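Local coordinates for MS5a (Brassica napus, PDB 6L77), which is a meiosis-related plant protein of unresolved molecular function whose cystatin-like folds appear to enhance papain rather than act as a conventional inhibitor, at residues C10-K15 with L154-S159; A18-H23 with I81-Y86; E172-E177 with S182-L187. All coordinates share one frame; numbering follows the deposited sequence. Where two conformers were deposited one is given.

Interaction 1 of 3, residues C10-K15 with L154-S159; sequences CPLVVK and LDHNMS
Leu-12 sets its CD2 methyl against both His-156 and Met-158, tying the first turn of helix 12-29, the long helix packed on the sheet of this cystatin-like fold, to the loop that leads from helix 138-150 into strand 161-170. The methyl comes at a slant to the imidazole, with CD2 of Leu-12 3.7 Å from ND1 of His-156. Toward Met-158, a selenomethionine, the approach is tip to tip, CE lying 3.9 Å from the same CD2. Leu-12 gets there with CG trans to the backbone nitrogen (chi1 180°), which carries the isobutyl group out from the helix start, where Pro-11 is the N-cap.

The imidazole is positioned from several directions. Leu-154 CB sits 3.6 Å above one face, offset toward the rim, Phe-148 meets the ring edge-to-face, and NE2 is hydrogen-bonded to the carbonyl oxygen of Asp-151. Phe-148 also touches Leu-12, while Met-158 rests on Phe-147 and Glu-144, so helix 138-150 backs both sides of this surface contact. Farther along the loop an Asx turn forms at Asn-157: its OD1 accepts from Ser-159 N at 3.2 Å and, from the same face, from Ser-159 OG at 2.7 Å.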
loop_
_atom_site.group_PDB
_atom_site.type_symbol
_atom_site.label_atom_id
_atom_site.label_comp_id
_atom_site.label_asym_id
_atom_site.label_seq_id
_atom_site.Cartn_x
_atom_site.Cartn_y
_atom_site.Cartn_z
ATOM N N CYS A 10 6.234 -14.229 -12.705
ATOM C CA CYS A 10 6.541 -13.683 -11.388
ATOM C C CYS A 10 5.334 -13.799 -10.459
ATOM O O CYS A 10 4.223 -13.435 -10.858
ATOM C CB CYS A 10 6.954 -12.226 -11.521
ATOM S SG CYS A 10 7.499 -11.485 -9.995
ATOM N N PRO A 11 5.507 -14.284 -9.225
ATOM C CA PRO A 11 4.381 -14.309 -8.277
ATOM C C PRO A 11 3.841 -12.913 -8.005
ATOM O O PRO A 11 4.591 -11.939 -7.930
ATOM C CB PRO A 11 4.992 -14.919 -7.010
ATOM C CG PRO A 11 6.203 -15.669 -7.493
ATOM C CD PRO A 11 6.719 -14.906 -8.670
ATOM N N LEU A 12 2.522 -12.831 -7.829
ATOM C CA LEU A 12 1.887 -11.531 -7.640
ATOM C C LEU A 12 2.439 -10.807 -6.416
ATOM O O LEU A 12 2.622 -9.590 -6.450
ATOM C CB LEU A 12 0.372 -11.695 -7.535
ATOM C CG LEU A 12 -0.458 -10.417 -7.336
ATOM C CD1 LEU A 12 -0.097 -9.362 -8.369
ATOM C CD2 LEU A 12 -1.948 -10.731 -7.401
ATOM N N VAL A 13 2.745 -11.536 -5.335
ATOM C CA VAL A 13 3.220 -10.864 -4.125
ATOM C C VAL A 13 4.526 -10.128 -4.401
ATOM O O VAL A 13 4.761 -9.033 -3.872
ATOM C CB VAL A 13 3.355 -11.864 -2.950
ATOM C CG1 VAL A 13 4.438 -12.910 -3.201
ATOM C CG2 VAL A 13 3.648 -11.123 -1.650
ATOM N N VAL A 14 5.386 -10.700 -5.252
ATOM C CA VAL A 14 6.652 -10.045 -5.560
ATOM C C VAL A 14 6.410 -8.779 -6.368
ATOM O O VAL A 14 7.044 -7.745 -6.133
ATOM C CB VAL A 14 7.590 -11.025 -6.290
ATOM C CG1 VAL A 14 8.856 -10.328 -6.722
ATOM C CG2 VAL A 14 7.930 -12.204 -5.379
ATOM N N LYS A 15 5.512 -8.847 -7.356
ATOM C CA LYS A 15 5.185 -7.645 -8.113
ATOM C C LYS A 15 4.614 -6.567 -7.200
ATOM O O LYS A 15 4.984 -5.394 -7.311
ATOM C CB LYS A 15 4.200 -7.984 -9.229
ATOM C CG LYS A 15 3.818 -6.777 -10.060
ATOM C CD LYS A 15 2.834 -7.133 -11.157
ATOM C CE LYS A 15 2.231 -5.883 -11.774
ATOM N NZ LYS A 15 1.224 -6.243 -12.810
ATOM N N LEU A 154 -6.384 -17.161 -5.413
ATOM C CA LEU A 154 -7.201 -16.795 -6.557
ATOM C C LEU A 154 -6.325 -16.344 -7.727
ATOM O O LEU A 154 -5.125 -16.103 -7.592
ATOM C CB LEU A 154 -8.181 -15.686 -6.180
ATOM C CG LEU A 154 -9.572 -16.132 -5.740
ATOM C CD1 LEU A 154 -10.276 -16.833 -6.889
ATOM C CD2 LEU A 154 -9.487 -17.048 -4.539
ATOM N N ASP A 155 -6.957 -16.240 -8.897
ATOM C CA ASP A 155 -6.322 -15.684 -10.091
ATOM C C ASP A 155 -6.782 -14.233 -10.210
ATOM O O ASP A 155 -7.676 -13.889 -10.985
ATOM C CB ASP A 155 -6.676 -16.509 -11.324
ATOM C CG ASP A 155 -5.818 -16.158 -12.525
ATOM O OD1 ASP A 155 -4.618 -16.512 -12.521
ATOM O OD2 ASP A 155 -6.341 -15.533 -13.472
ATOM N N HIS A 156 -6.144 -13.373 -9.421
ATOM C CA HIS A 156 -6.634 -12.015 -9.226
ATOM C C HIS A 156 -6.610 -11.220 -10.523
ATOM O O HIS A 156 -5.640 -11.273 -11.283
ATOM C CB HIS A 156 -5.797 -11.323 -8.153
ATOM C CG HIS A 156 -5.726 -12.096 -6.874
ATOM N ND1 HIS A 156 -4.742 -13.027 -6.621
ATOM C CD2 HIS A 156 -6.545 -12.112 -5.796
ATOM C CE1 HIS A 156 -4.943 -13.565 -5.431
ATOM N NE2 HIS A 156 -6.030 -13.028 -4.910
ATOM N N ASN A 157 -7.700 -10.507 -10.785
ATOM C CA ASN A 157 -7.786 -9.533 -11.872
ATOM C C ASN A 157 -8.075 -8.187 -11.215
ATOM O O ASN A 157 -9.222 -7.902 -10.856
ATOM C CB ASN A 157 -8.870 -9.911 -12.879
ATOM C CG ASN A 157 -8.874 -9.010 -14.104
ATOM O OD1 ASN A 157 -8.173 -7.998 -14.154
ATOM N ND2 ASN A 157 -9.671 -9.374 -15.098
HETATM N N MSE A 158 -7.039 -7.368 -11.048
HETATM C CA MSE A 158 -7.182 -6.117 -10.306
HETATM C C MSE A 158 -8.104 -5.134 -11.016
HETATM O O MSE A 158 -8.586 -4.182 -10.408
HETATM C CB MSE A 158 -5.821 -5.459 -10.062
HETATM C CG MSE A 158 -4.914 -6.229 -9.111
HETATM SE SE MSE A 158 -5.873 -6.921 -7.548
HETATM C CE MSE A 158 -4.378 -7.791 -6.625
ATOM N N SER A 159 -8.353 -5.361 -12.308
ATOM C CA SER A 159 -9.281 -4.491 -13.017
ATOM C C SER A 159 -10.736 -4.767 -12.654
ATOM O O SER A 159 -11.612 -3.995 -13.062
ATOM C CB SER A 159 -9.074 -4.619 -14.530
ATOM O OG SER A 159 -9.518 -5.874 -15.003
#

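Interaction 2 of 3, residues A18-H23 with I81-Y86; sequences ATVGLH and IDFTCY
Val-20 brings both of its methyls against the outer end of the Phe-83 ring, CG1 lying 4.0 Å from CE1 of Phe-83 and CG2 4.1 Å from CZ. The two side chains come from opposite directions, Val-20 from helix 12-29 and Phe-83 from strand 82-88, and CG1 meets the ring at its edge, close to the ring plane. Phe-83 has CG set between its backbone nitrogen and carbonyl carbon (chi1 65°), which turns the ring to the helix side of the strand. Two residues on, Cys-85 points the same way, as strand alternation requires, while Thr-84 between them faces away from the helix. CB of Cys-85 is 4.1 Å from Val-20 CG1, so that one methyl serves both strand residues. The sulfur lies against main chain instead: SG of Cys-85 rests on the bare CA of Gly-21, 4.0 Å away.

Here the helix crosses the strand at -54°, with the local axes 9.3 Å apart, in the helix-on-sheet packing of a cystatin-like fold. Val-73 and Leu-221, on the strands flanking 82-88, pack beside Phe-83, and the Tyr-17 ring meets it as well. Ile-145 of helix 138-150 touches Val-20, bringing a second helix to the same core.

All four touching residues are buried, and no hydrogen bond spans the two segments. The contact therefore rests on dispersion and the hydrophobic effect, with shape fit between methyls, ring edge and sulfur probably helping to set how closely helix and sheet approach.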
loop_
_atom_site.group_PDB
_atom_site.type_symbol
_atom_site.label_atom_id
_atom_site.label_comp_id
_atom_site.label_asym_id
_atom_site.label_seq_id
_atom_site.Cartn_x
_atom_site.Cartn_y
_atom_site.Cartn_z
ATOM N N ALA A 18 7.448 -5.140 -5.098
ATOM C CA ALA A 18 8.241 -4.252 -5.949
ATOM C C ALA A 18 7.552 -2.899 -6.128
ATOM O O ALA A 18 8.199 -1.845 -6.114
ATOM C CB ALA A 18 8.476 -4.899 -7.309
ATOM N N THR A 19 6.240 -2.913 -6.321
ATOM C CA THR A 19 5.522 -1.662 -6.515
ATOM C C THR A 19 5.466 -0.851 -5.223
ATOM O O THR A 19 5.520 0.384 -5.259
ATOM C CB THR A 19 4.124 -1.977 -7.044
ATOM O OG1 THR A 19 4.252 -2.803 -8.201
ATOM C CG2 THR A 19 3.355 -0.704 -7.396
ATOM N N VAL A 20 5.380 -1.526 -4.078
ATOM C CA VAL A 20 5.487 -0.829 -2.796
ATOM C C VAL A 20 6.839 -0.134 -2.682
ATOM O O VAL A 20 6.928 1.012 -2.221
ATOM C CB VAL A 20 5.266 -1.811 -1.634
ATOM C CG1 VAL A 20 5.652 -1.156 -0.293
ATOM C CG2 VAL A 20 3.821 -2.263 -1.607
ATOM N N GLY A 21 7.915 -0.828 -3.067
ATOM C CA GLY A 21 9.225 -0.202 -3.018
ATOM C C GLY A 21 9.305 1.028 -3.903
ATOM O O GLY A 21 9.877 2.044 -3.513
ATOM N N LEU A 22 8.763 0.939 -5.124
ATOM C CA LEU A 22 8.758 2.112 -5.994
ATOM C C LEU A 22 7.913 3.232 -5.404
ATOM O O LEU A 22 8.256 4.413 -5.547
ATOM C CB LEU A 22 8.251 1.727 -7.381
ATOM C CG LEU A 22 9.226 0.841 -8.165
ATOM C CD1 LEU A 22 8.573 0.429 -9.437
ATOM C CD2 LEU A 22 10.505 1.612 -8.468
ATOM N N HIS A 23 6.808 2.873 -4.735
ATOM C CA HIS A 23 5.964 3.846 -4.036
ATOM C C HIS A 23 6.754 4.600 -2.966
ATOM O O HIS A 23 6.685 5.832 -2.873
ATOM C CB HIS A 23 4.765 3.085 -3.438
ATOM C CG HIS A 23 4.047 3.782 -2.323
ATOM N ND1 HIS A 23 3.602 5.087 -2.401
ATOM C CD2 HIS A 23 3.637 3.319 -1.115
ATOM C CE1 HIS A 23 2.975 5.405 -1.278
ATOM N NE2 HIS A 23 2.979 4.347 -0.483
ATOM N N ILE A 81 -2.659 -7.691 5.419
ATOM C CA ILE A 81 -1.491 -6.830 5.245
ATOM C C ILE A 81 -0.728 -6.730 6.563
ATOM O O ILE A 81 -1.291 -6.342 7.590
ATOM C CB ILE A 81 -1.904 -5.446 4.746
ATOM C CG1 ILE A 81 -2.442 -5.531 3.320
ATOM C CG2 ILE A 81 -0.708 -4.512 4.796
ATOM C CD1 ILE A 81 -2.792 -4.168 2.735
ATOM N N ASP A 82 0.561 -7.082 6.540
ATOM C CA ASP A 82 1.414 -6.918 7.724
ATOM C C ASP A 82 2.869 -7.056 7.247
ATOM O O ASP A 82 3.406 -8.161 7.214
ATOM C CB ASP A 82 1.070 -7.940 8.793
ATOM C CG ASP A 82 1.785 -7.680 10.100
ATOM O OD1 ASP A 82 2.612 -6.741 10.159
ATOM O OD2 ASP A 82 1.510 -8.415 11.073
ATOM N N PHE A 83 3.483 -5.932 6.867
ATOM C CA PHE A 83 4.849 -6.009 6.350
ATOM C C PHE A 83 5.529 -4.653 6.467
ATOM O O PHE A 83 4.873 -3.629 6.640
ATOM C CB PHE A 83 4.867 -6.489 4.894
ATOM C CG PHE A 83 4.201 -5.536 3.917
ATOM C CD1 PHE A 83 4.885 -4.448 3.402
ATOM C CD2 PHE A 83 2.898 -5.758 3.501
ATOM C CE1 PHE A 83 4.272 -3.590 2.502
ATOM C CE2 PHE A 83 2.282 -4.907 2.603
ATOM C CZ PHE A 83 2.968 -3.824 2.108
ATOM N N THR A 84 6.858 -4.661 6.334
ATOM C CA THR A 84 7.664 -3.446 6.381
ATOM C C THR A 84 8.596 -3.407 5.179
ATOM O O THR A 84 9.309 -4.385 4.913
ATOM C CB THR A 84 8.499 -3.380 7.672
ATOM O OG1 THR A 84 7.631 -3.406 8.810
ATOM C CG2 THR A 84 9.346 -2.092 7.707
ATOM N N CYS A 85 8.604 -2.274 4.466
ATOM C CA CYS A 85 9.566 -2.024 3.388
ATOM C C CYS A 85 10.733 -1.221 3.954
ATOM O O CYS A 85 10.559 -0.069 4.370
ATOM C CB CYS A 85 8.910 -1.290 2.217
ATOM S SG CYS A 85 10.069 -0.889 0.872
ATOM N N TYR A 86 11.924 -1.826 3.960
ATOM C CA TYR A 86 13.112 -1.248 4.587
ATOM C C TYR A 86 14.052 -0.568 3.605
ATOM O O TYR A 86 14.734 0.389 3.975
ATOM C CB TYR A 86 13.914 -2.334 5.322
ATOM C CG TYR A 86 13.247 -2.856 6.562
ATOM C CD1 TYR A 86 13.341 -2.165 7.767
ATOM C CD2 TYR A 86 12.534 -4.053 6.540
ATOM C CE1 TYR A 86 12.736 -2.644 8.922
ATOM C CE2 TYR A 86 11.919 -4.536 7.689
ATOM C CZ TYR A 86 12.029 -3.827 8.878
ATOM O OH TYR A 86 11.419 -4.309 10.018
#

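Interaction 3 of 3, residues E172-E177 with S182-L187; sequences ENVPRE and SLRNVL
Arg-184 bonds Glu-172 through NH2 alone, while NE and NH1 both turn back to the carbonyl oxygen of Asn-185, the very next residue, at 2.8 Å from NE and 2.9 Å from NH1. That oxygen lies nearly in the guanidinium plane, so the side-on pair limits rotation of the group. NH2 faces Glu-172 in a salt bridge whose hydrogen bond, NH2 to OE1 of Glu-172 at 3.5 Å, is weak and bent (138°). The carboxylate comes to the guanidinium edge but is turned almost perpendicular, the planes 83° apart. Val-174 adds an oblique methyl, its CG1 4.2 Å from NH2 of Arg-184. A chi1 of 54° and bends at chi2 and chi3 curl the arginine into this place.

The contact closes the connection between strands 161-170 and 186-195, which carries helix 176-181. That helix starts after Pro-175, its N-cap, and gives way at Ser-182 to an inverse gamma turn centred on Leu-183. Arg-184 also packs on Thr-170 and Glu-171.

Much of the arginine's hydrogen bonding is thus spent on the backbone oxygen of the next residue. The long bridge probably adds modest attraction, and it leaves uncovered a polar cost: Glu-172 N, buried here without a partner in the model.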
loop_
_atom_site.group_PDB
_atom_site.type_symbol
_atom_site.label_atom_id
_atom_site.label_comp_id
_atom_site.label_asym_id
_atom_site.label_seq_id
_atom_site.Cartn_x
_atom_site.Cartn_y
_atom_site.Cartn_z
ATOM N N GLU A 172 -2.134 14.726 12.557
ATOM C CA GLU A 172 -1.932 16.161 12.623
ATOM C C GLU A 172 -2.821 16.834 11.591
ATOM O O GLU A 172 -3.116 16.262 10.533
ATOM C CB GLU A 172 -0.477 16.543 12.344
ATOM C CG GLU A 172 0.554 15.771 13.134
ATOM C CD GLU A 172 1.938 15.907 12.534
ATOM O OE1 GLU A 172 2.068 16.562 11.473
ATOM O OE2 GLU A 172 2.896 15.356 13.120
ATOM N N ASN A 173 -3.217 18.061 11.903
ATOM C CA ASN A 173 -4.097 18.854 11.051
ATOM C C ASN A 173 -3.274 19.471 9.921
ATOM O O ASN A 173 -2.678 20.536 10.090
ATOM C CB ASN A 173 -4.790 19.923 11.884
ATOM C CG ASN A 173 -5.885 20.635 11.121
ATOM O OD1 ASN A 173 -5.854 20.688 9.895
ATOM N ND2 ASN A 173 -6.849 21.186 11.837
ATOM N N VAL A 174 -3.279 18.837 8.750
ATOM C CA VAL A 174 -2.408 19.267 7.653
ATOM C C VAL A 174 -3.250 19.507 6.404
ATOM O O VAL A 174 -4.411 19.072 6.329
ATOM C CB VAL A 174 -1.293 18.230 7.379
ATOM C CG1 VAL A 174 -0.433 18.041 8.625
ATOM C CG2 VAL A 174 -1.881 16.898 6.928
ATOM N N PRO A 175 -2.697 20.200 5.396
ATOM C CA PRO A 175 -3.447 20.372 4.140
ATOM C C PRO A 175 -3.673 19.032 3.459
ATOM O O PRO A 175 -2.861 18.110 3.560
ATOM C CB PRO A 175 -2.540 21.282 3.294
ATOM C CG PRO A 175 -1.664 21.979 4.277
ATOM C CD PRO A 175 -1.427 20.950 5.363
ATOM N N ARG A 176 -4.792 18.944 2.736
ATOM C CA ARG A 176 -5.128 17.720 2.008
ATOM C C ARG A 176 -3.995 17.288 1.084
ATOM O O ARG A 176 -3.714 16.093 0.959
ATOM C CB ARG A 176 -6.418 17.944 1.216
ATOM C CG ARG A 176 -6.879 16.779 0.329
ATOM C CD ARG A 176 -8.261 17.158 -0.252
ATOM N NE ARG A 176 -9.233 17.150 0.838
ATOM C CZ ARG A 176 -10.330 16.407 0.857
ATOM N NH1 ARG A 176 -10.641 15.658 -0.197
ATOM N NH2 ARG A 176 -11.118 16.424 1.925
ATOM N N GLU A 177 -3.328 18.245 0.431
ATOM C CA GLU A 177 -2.233 17.894 -0.470
ATOM C C GLU A 177 -1.132 17.132 0.264
ATOM O O GLU A 177 -0.531 16.201 -0.289
ATOM C CB GLU A 177 -1.663 19.157 -1.123
ATOM C CG GLU A 177 -2.706 20.084 -1.721
ATOM C CD GLU A 177 -3.228 21.094 -0.713
ATOM O OE1 GLU A 177 -2.565 22.139 -0.512
ATOM O OE2 GLU A 177 -4.283 20.833 -0.105
ATOM N N SER A 182 2.750 13.369 0.672
ATOM C CA SER A 182 3.913 13.186 1.526
ATOM C C SER A 182 3.861 11.827 2.209
ATOM O O SER A 182 2.791 11.350 2.594
ATOM C CB SER A 182 4.018 14.284 2.579
ATOM O OG SER A 182 3.153 14.028 3.658
ATOM N N LEU A 183 5.033 11.222 2.390
ATOM C CA LEU A 183 5.135 9.895 3.012
ATOM C C LEU A 183 5.099 10.060 4.531
ATOM O O LEU A 183 6.116 10.057 5.226
ATOM C CB LEU A 183 6.400 9.191 2.538
ATOM C CG LEU A 183 6.429 7.710 2.909
ATOM C CD1 LEU A 183 5.324 7.011 2.158
ATOM C CD2 LEU A 183 7.801 7.124 2.567
ATOM N N ARG A 184 3.886 10.223 5.054
ATOM C CA ARG A 184 3.649 10.419 6.471
ATOM C C ARG A 184 2.680 9.360 6.988
ATOM O O ARG A 184 2.066 8.624 6.212
ATOM C CB ARG A 184 3.084 11.829 6.735
ATOM C CG ARG A 184 1.832 12.153 5.920
ATOM C CD ARG A 184 0.829 13.028 6.708
ATOM N NE ARG A 184 0.389 12.353 7.927
ATOM C CZ ARG A 184 0.462 12.865 9.154
ATOM N NH1 ARG A 184 0.049 12.139 10.192
ATOM N NH2 ARG A 184 0.932 14.099 9.340
ATOM N N ASN A 185 2.517 9.313 8.317
ATOM C CA ASN A 185 1.591 8.354 8.927
ATOM C C ASN A 185 0.161 8.637 8.478
ATOM O O ASN A 185 -0.310 9.769 8.569
ATOM C CB ASN A 185 1.682 8.422 10.446
ATOM C CG ASN A 185 3.001 7.892 10.972
ATOM O OD1 ASN A 185 3.828 7.405 10.202
ATOM N ND2 ASN A 185 3.204 7.993 12.279
ATOM N N VAL A 186 -0.528 7.611 7.972
ATOM C CA VAL A 186 -1.927 7.747 7.574
ATOM C C VAL A 186 -2.682 6.477 7.935
ATOM O O VAL A 186 -2.108 5.386 8.019
ATOM C CB VAL A 186 -2.110 8.037 6.061
ATOM C CG1 VAL A 186 -1.601 9.441 5.676
ATOM C CG2 VAL A 186 -1.428 6.966 5.221
ATOM N N LEU A 187 -3.989 6.632 8.135
ATOM C CA LEU A 187 -4.923 5.525 8.279
ATOM C C LEU A 187 -5.921 5.645 7.132
ATOM O O LEU A 187 -6.598 6.671 7.007
ATOM C CB LEU A 187 -5.610 5.588 9.648
ATOM C CG LEU A 187 -6.499 4.457 10.142
ATOM C CD1 LEU A 187 -5.712 3.182 10.261
ATOM C CD2 LEU A 187 -7.094 4.818 11.491
#

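Interactions 1 and 2 use successive parts of helix 12-29, its start and its middle, with centres about 15 Å apart; along the chain, interaction 2 is nested within the loop that interaction 1 closes. Interaction 3 comes later, in the connection between strands 161-170 and 186-195, and its centre lies about 29 Å from that of interaction 1, on the opposite side of the chain's centre. It is about 19 Å from interaction 2 between centres, and both reach the same antiparallel sheet. Leu-183, in the turn of interaction 3, also touches Met-27 and Leu-28 near the end of helix 12-29. Besides the buried middle contact, one surface contact holds a loop to the helix start, the other closes the connection between two neighbouring strands.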